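Local atomic coordinates of subclass B3 metallo-beta-lactamase (Sphingobium indicum, PDB entry 7LUU), a protein that probably hydrolyses beta-lactam antibiotics at a two-zinc active site, as a subclass B3 metallo-beta-lactamase with a glutamate among its zinc ligands. Residues Ala158-Gln163 and His200-Met205; Phe117-Glu122 and Thr141-Arg146. All coordinates share one frame; numbering follows the deposited sequence.

How the contacts relate
Contact 2 comes first along the chain. Strand 115-119 leads into a loop that reaches the active site at Glu-122, and helices 125-128 and 131-138 bring the chain back to strand 141-144. This closes a beta-alpha-beta unit in the seven-stranded sheet. The chain then runs through helix 146-154 to the loop 158-163. It next forms strand 176-178 of the same sheet and strands 184-187 and 190-196 of the other before 200-205 closes contact 1. The two contacts follow in series, neither nested nor crossed. They meet at the zinc of Glu-122 and His-200. Probable hydrogen bonds from Ser-145 OG to Gly-203 O and from Met-205 N to Thr-121 O also join them.

Contact 1. Residues Ala158-Gln163 and His200-Met205; sequences AKDDPQ and HTMGSM. With ZN (zinc ion), chain B.
Gln-163 lays the oxygen of its amide beside the zinc-binding ring of His-200. OE1 is 3.5 Å from ring atom CE1, and the amide and ring planes stand 78° apart. Here two loops of the metallo-beta-lactamase fold meet beside the zinc site. His-200 has CG anti to its backbone N (chi1 179°), which carries the ring off to the zinc ion. NE2 binds the metal at 2.0 Å. Glu-122, His-124 and a water complete the four ligands. The other ring nitrogen, ND1, is hydrogen-bonded to the backbone O of Asn-227. A water sits above one ring face, offset toward the rim of the ring, near both Gln-163 OE1 and His-200 O.

The rest of the contact is packing and second-shell support. Pro-162 brings CD and CG up to the His-200 carbonyl, with CD 3.4 Å from O. Asp-161 comes in beside the methyl of Thr-201, OD2 lying 3.9 Å from CG2. That oxygen also takes a hydrogen bond from His-124 NE2 and is hydrogen-bonded to His-157 ND1 as well. Asp-161 is thus placed to orient a first-shell ligand and probably polarises its ring. OD1 accepts from Gln-163 N at 2.8 Å, from above the carboxylate plane, which makes an Asx turn. Asp-160 forms a salt bridge with Arg-147. Its OD2 rests 3.5 Å from Met-202 CG, and the two side chains cross at about a right angle. A water links the two loops, donating to Asp-160 OD1 at 2.9 Å and accepting from the backbone N of Met-202.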
loop_
_atom_site.group_PDB
_atom_site.type_symbol
_atom_site.label_atom_id
_atom_site.label_comp_id
_atom_site.label_asym_id
_atom_site.label_seq_id
_atom_site.Cartn_x
_atom_site.Cartn_y
_atom_site.Cartn_z
ATOM N N ALA A 158 0.568 13.852 8.563
ATOM C CA ALA A 158 1.049 15.145 8.100
ATOM C C ALA A 158 -0.083 16.186 8.127
ATOM O O ALA A 158 -1.268 15.848 8.067
ATOM C CB ALA A 158 1.555 15.008 6.667
ATOM N N LYS A 159 0.312 17.470 8.165
ATOM C CA LYS A 159 -0.692 18.535 8.276
ATOM C C LYS A 159 -1.653 18.575 7.096
ATOM O O LYS A 159 -2.820 18.986 7.279
ATOM C CB LYS A 159 0.002 19.890 8.444
ATOM C CG LYS A 159 0.600 20.045 9.888
ATOM C CD LYS A 159 1.334 21.365 10.033
ATOM C CE LYS A 159 2.073 21.427 11.365
ATOM N NZ LYS A 159 2.601 22.810 11.570
ATOM N N ASP A 160 -1.204 18.202 5.880
ATOM C CA ASP A 160 -2.099 18.219 4.726
ATOM C C ASP A 160 -2.778 16.885 4.475
ATOM O O ASP A 160 -3.414 16.729 3.447
ATOM C CB ASP A 160 -1.384 18.673 3.434
ATOM C CG ASP A 160 -0.254 17.757 2.981
ATOM O OD1 ASP A 160 0.028 16.670 3.601
ATOM O OD2 ASP A 160 0.373 18.136 1.953
ATOM N N ASP A 161 -2.649 15.922 5.382
ATOM C CA ASP A 161 -3.357 14.663 5.237
ATOM C C ASP A 161 -4.826 14.912 5.511
ATOM O O ASP A 161 -5.146 15.563 6.518
ATOM C CB ASP A 161 -2.747 13.694 6.261
ATOM C CG ASP A 161 -3.300 12.290 6.203
ATOM O OD1 ASP A 161 -4.446 12.060 5.837
ATOM O OD2 ASP A 161 -2.516 11.404 6.585
ATOM N N PRO A 162 -5.736 14.453 4.637
ATOM C CA PRO A 162 -7.182 14.625 4.919
ATOM C C PRO A 162 -7.594 14.055 6.263
ATOM O O PRO A 162 -8.577 14.514 6.831
ATOM C CB PRO A 162 -7.878 13.856 3.769
ATOM C CG PRO A 162 -6.899 13.945 2.559
ATOM C CD PRO A 162 -5.510 13.835 3.313
ATOM N N GLN A 163 -6.844 13.085 6.813
ATOM C CA GLN A 163 -7.193 12.476 8.090
ATOM C C GLN A 163 -6.343 13.029 9.237
ATOM O O GLN A 163 -6.350 12.455 10.321
ATOM C CB GLN A 163 -7.055 10.949 8.022
ATOM C CG GLN A 163 -8.061 10.334 7.050
ATOM C CD GLN A 163 -7.983 8.849 6.983
ATOM O OE1 GLN A 163 -7.731 8.250 5.899
ATOM N NE2 GLN A 163 -8.233 8.219 8.109
ATOM N N HIS A 200 -5.465 10.023 -1.563
ATOM C CA HIS A 200 -5.799 9.570 -0.214
ATOM C C HIS A 200 -4.875 10.233 0.791
ATOM O O HIS A 200 -5.318 10.710 1.865
ATOM C CB HIS A 200 -5.690 8.038 -0.207
ATOM C CG HIS A 200 -5.982 7.417 1.122
ATOM N ND1 HIS A 200 -7.263 7.301 1.631
ATOM C CD2 HIS A 200 -5.143 6.900 2.055
ATOM C CE1 HIS A 200 -7.199 6.739 2.838
ATOM N NE2 HIS A 200 -5.931 6.471 3.102
ATOM N N THR A 201 -3.583 10.282 0.441
ATOM C CA THR A 201 -2.597 11.165 1.084
ATOM C C THR A 201 -1.719 11.704 -0.025
ATOM O O THR A 201 -1.735 11.199 -1.148
ATOM C CB THR A 201 -1.711 10.444 2.107
ATOM O OG1 THR A 201 -0.815 9.539 1.446
ATOM C CG2 THR A 201 -2.534 9.644 3.142
ATOM N N MET A 202 -0.901 12.705 0.305
ATOM C CA MET A 202 -0.069 13.262 -0.772
ATOM C C MET A 202 1.056 12.334 -1.239
ATOM O O MET A 202 1.494 12.447 -2.397
ATOM C CB MET A 202 0.510 14.605 -0.340
ATOM C CG MET A 202 -0.475 15.786 -0.471
ATOM S SD MET A 202 -1.227 16.017 -2.082
ATOM C CE MET A 202 0.249 16.381 -3.084
ATOM N N GLY A 203 1.532 11.452 -0.382
ATOM C CA GLY A 203 2.626 10.549 -0.669
ATOM C C GLY A 203 2.185 9.150 -1.025
ATOM O O GLY A 203 3.046 8.259 -1.113
ATOM N N SER A 204 0.891 8.926 -1.238
ATOM C CA SER A 204 0.452 7.587 -1.624
ATOM C C SER A 204 1.143 7.138 -2.912
ATOM O O SER A 204 1.319 7.937 -3.863
ATOM C CB SER A 204 -1.067 7.576 -1.824
ATOM O OG SER A 204 -1.725 7.736 -0.536
ATOM N N MET A 205 1.466 5.839 -2.970
ATOM C CA MET A 205 2.323 5.364 -4.064
ATOM C C MET A 205 1.906 3.955 -4.447
ATOM O O MET A 205 1.612 3.128 -3.580
ATOM C CB MET A 205 3.811 5.394 -3.648
ATOM C CG MET A 205 4.772 4.910 -4.815
ATOM S SD MET A 205 6.425 5.668 -4.561
ATOM C CE MET A 205 6.216 7.126 -5.608
HETATM ZN ZN ZN B . -5.039 5.477 4.601
HETATM O O HOH W 1 -0.702 13.938 2.842
HETATM O O HOH W 2 -7.331 9.880 3.563
HETATM O O HOH W 3 -5.733 3.903 5.483
#

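Contact 2. Residues Phe117-Glu122 and Thr141-Arg146. With ZN (zinc ion), chain B; SO4 (sulfate ion), chain C.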
loop_
_atom_site.group_PDB
_atom_site.type_symbol
_atom_site.label_atom_id
_atom_site.label_comp_id
_atom_site.label_asym_id
_atom_site.label_seq_id
_atom_site.Cartn_x
_atom_site.Cartn_y
_atom_site.Cartn_z
ATOM N N PHE A 117 13.751 -5.424 0.989
ATOM C CA PHE A 117 13.035 -4.147 0.880
ATOM C C PHE A 117 11.596 -4.354 1.310
ATOM O O PHE A 117 11.001 -5.398 1.023
ATOM C CB PHE A 117 13.018 -3.589 -0.557
ATOM C CG PHE A 117 14.376 -3.193 -1.053
ATOM C CD1 PHE A 117 14.960 -2.010 -0.614
ATOM C CD2 PHE A 117 15.044 -3.998 -1.935
ATOM C CE1 PHE A 117 16.230 -1.662 -1.050
ATOM C CE2 PHE A 117 16.321 -3.672 -2.375
ATOM C CZ PHE A 117 16.910 -2.472 -1.927
ATOM N N ILE A 118 11.013 -3.320 1.931
ATOM C CA ILE A 118 9.590 -3.276 2.225
ATOM C C ILE A 118 9.080 -2.007 1.546
ATOM O O ILE A 118 9.518 -0.885 1.884
ATOM C CB ILE A 118 9.325 -3.251 3.749
ATOM C CG1 ILE A 118 9.870 -4.526 4.443
ATOM C CG2 ILE A 118 7.791 -3.109 4.021
ATOM C CD1 ILE A 118 10.086 -4.247 5.981
ATOM N N LEU A 119 8.190 -2.171 0.556
ATOM C CA LEU A 119 7.629 -1.004 -0.156
ATOM C C LEU A 119 6.378 -0.508 0.590
ATOM O O LEU A 119 5.616 -1.299 1.112
ATOM C CB LEU A 119 7.261 -1.387 -1.612
ATOM C CG LEU A 119 8.360 -2.216 -2.316
ATOM C CD1 LEU A 119 7.874 -2.382 -3.775
ATOM C CD2 LEU A 119 9.750 -1.616 -2.298
ATOM N N SER A 120 6.167 0.807 0.653
ATOM C CA SER A 120 5.040 1.377 1.413
ATOM C C SER A 120 4.100 2.157 0.487
ATOM O O SER A 120 4.546 3.102 -0.170
ATOM C CB SER A 120 5.578 2.289 2.524
ATOM O OG SER A 120 4.526 3.007 3.169
ATOM N N THR A 121 2.793 1.783 0.472
ATOM C CA THR A 121 1.856 2.537 -0.352
ATOM C C THR A 121 1.431 3.845 0.298
ATOM O O THR A 121 1.000 4.775 -0.420
ATOM C CB THR A 121 0.580 1.718 -0.676
ATOM O OG1 THR A 121 -0.113 1.295 0.517
ATOM C CG2 THR A 121 0.923 0.478 -1.585
ATOM N N GLU A 122 1.404 3.893 1.637
ATOM C CA GLU A 122 0.923 5.093 2.348
ATOM C C GLU A 122 1.269 5.054 3.829
ATOM O O GLU A 122 1.323 3.963 4.448
ATOM C CB GLU A 122 -0.599 5.271 2.208
ATOM C CG GLU A 122 -1.406 4.056 2.830
ATOM C CD GLU A 122 -2.893 4.357 2.926
ATOM O OE1 GLU A 122 -3.623 3.986 1.953
ATOM O OE2 GLU A 122 -3.342 4.891 3.947
ATOM N N THR A 141 15.282 -2.518 4.067
ATOM C CA THR A 141 15.154 -1.094 3.856
ATOM C C THR A 141 13.727 -0.795 3.433
ATOM O O THR A 141 13.191 -1.506 2.591
ATOM C CB THR A 141 16.120 -0.641 2.755
ATOM O OG1 THR A 141 17.439 -0.701 3.338
ATOM C CG2 THR A 141 15.862 0.861 2.374
ATOM N N VAL A 142 13.132 0.268 4.015
ATOM C CA VAL A 142 11.758 0.642 3.694
ATOM C C VAL A 142 11.793 1.643 2.573
ATOM O O VAL A 142 12.579 2.606 2.619
ATOM C CB VAL A 142 11.064 1.229 4.942
ATOM C CG1 VAL A 142 9.590 1.600 4.584
ATOM C CG2 VAL A 142 11.079 0.188 6.013
ATOM N N VAL A 143 10.901 1.473 1.604
ATOM C CA VAL A 143 10.957 2.267 0.372
ATOM C C VAL A 143 9.641 2.986 0.210
ATOM O O VAL A 143 8.586 2.361 0.327
ATOM C CB VAL A 143 11.186 1.354 -0.841
ATOM C CG1 VAL A 143 11.314 2.234 -2.080
ATOM C CG2 VAL A 143 12.434 0.453 -0.673
ATOM N N ALA A 144 9.693 4.310 -0.054
ATOM C CA ALA A 144 8.453 5.095 -0.131
ATOM C C ALA A 144 8.672 6.309 -1.029
ATOM O O ALA A 144 9.788 6.604 -1.449
ATOM C CB ALA A 144 7.989 5.577 1.248
ATOM N N SER A 145 7.596 7.019 -1.282
ATOM C CA SER A 145 7.702 8.335 -1.893
ATOM C C SER A 145 8.321 9.341 -0.940
ATOM O O SER A 145 8.494 9.101 0.273
ATOM C CB SER A 145 6.334 8.827 -2.317
ATOM O OG SER A 145 5.558 9.104 -1.175
ATOM N N ARG A 146 8.651 10.505 -1.498
ATOM C CA ARG A 146 9.201 11.582 -0.667
ATOM C C ARG A 146 8.243 11.950 0.481
ATOM O O ARG A 146 8.647 11.967 1.654
ATOM C CB ARG A 146 9.546 12.807 -1.543
ATOM C CG ARG A 146 10.211 13.913 -0.672
ATOM C CD ARG A 146 10.504 15.161 -1.498
ATOM N NE ARG A 146 9.249 15.799 -1.920
ATOM C CZ ARG A 146 8.582 16.707 -1.198
ATOM N NH1 ARG A 146 7.470 17.191 -1.671
ATOM N NH2 ARG A 146 8.997 17.095 0.008
HETATM ZN ZN ZN B . -5.039 5.477 4.601
HETATM S S SO4 C . 7.250 15.419 -4.825
HETATM O O1 SO4 C . 7.266 16.873 -4.937
HETATM O O2 SO4 C . 6.570 15.053 -3.588
HETATM O O3 SO4 C . 6.508 14.885 -5.970
HETATM O O4 SO4 C . 8.616 14.901 -4.770
HETATM O O HOH W 4 4.754 6.043 -0.218
HETATM O O HOH W 3 -5.733 3.903 5.483
#
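Val-143 packs between Phe-117 and Leu-119, on the neighbouring strand and on the same face of the sheet. Its CG2 lies 3.5 Å from Phe-117 CD1. CG1 is anti to the backbone N (chi1 -177°), and the other branch, CG2, is the one that meets the Phe-117 ring. Leu-119 lies alongside and points the same way; its CD2 comes within 3.6 Å of Val-143 CB. Both Val-143 and Leu-119 also touch Trp-207 of strand 205-213, so this face looks into the interior between the two sheets.

Phe-117 runs side by side with Thr-141. Its CD1 is 3.8 Å from Thr-141 CB, and CD1 thus touches both Thr-141 and Val-143. Arg-177 of the next strand touches both Phe-117 and Thr-141.

Ile-118 points to the other face with Val-142. The two side chains touch only loosely across the strands, CB to CG2 at 4.5 Å. Ile-131 of helix 131-138 packs on both.

The backbones run parallel and in register, Phe-117 with Thr-141 through Leu-119 with Val-143. Ile-118 uses both its N-H and its C=O: its N donates to Thr-141 O at 2.9 Å and its O accepts from Val-143 N at 2.7 Å. A third bond runs from Ser-120 N to Val-143 O. Beyond it the strands part, and a water bridges Ser-120 O and Ser-145 N. Ser-145 then caps helix 146-154 with its side chain.

Past the strand, Glu-122 extends to bind zinc through OE2 at 1.9 Å. The arrangement is a beta-alpha-beta unit of the metallo-beta-lactamase fold, whose first strand leads straight into the Glu-X-His-X-Asp-His zinc-binding sequence.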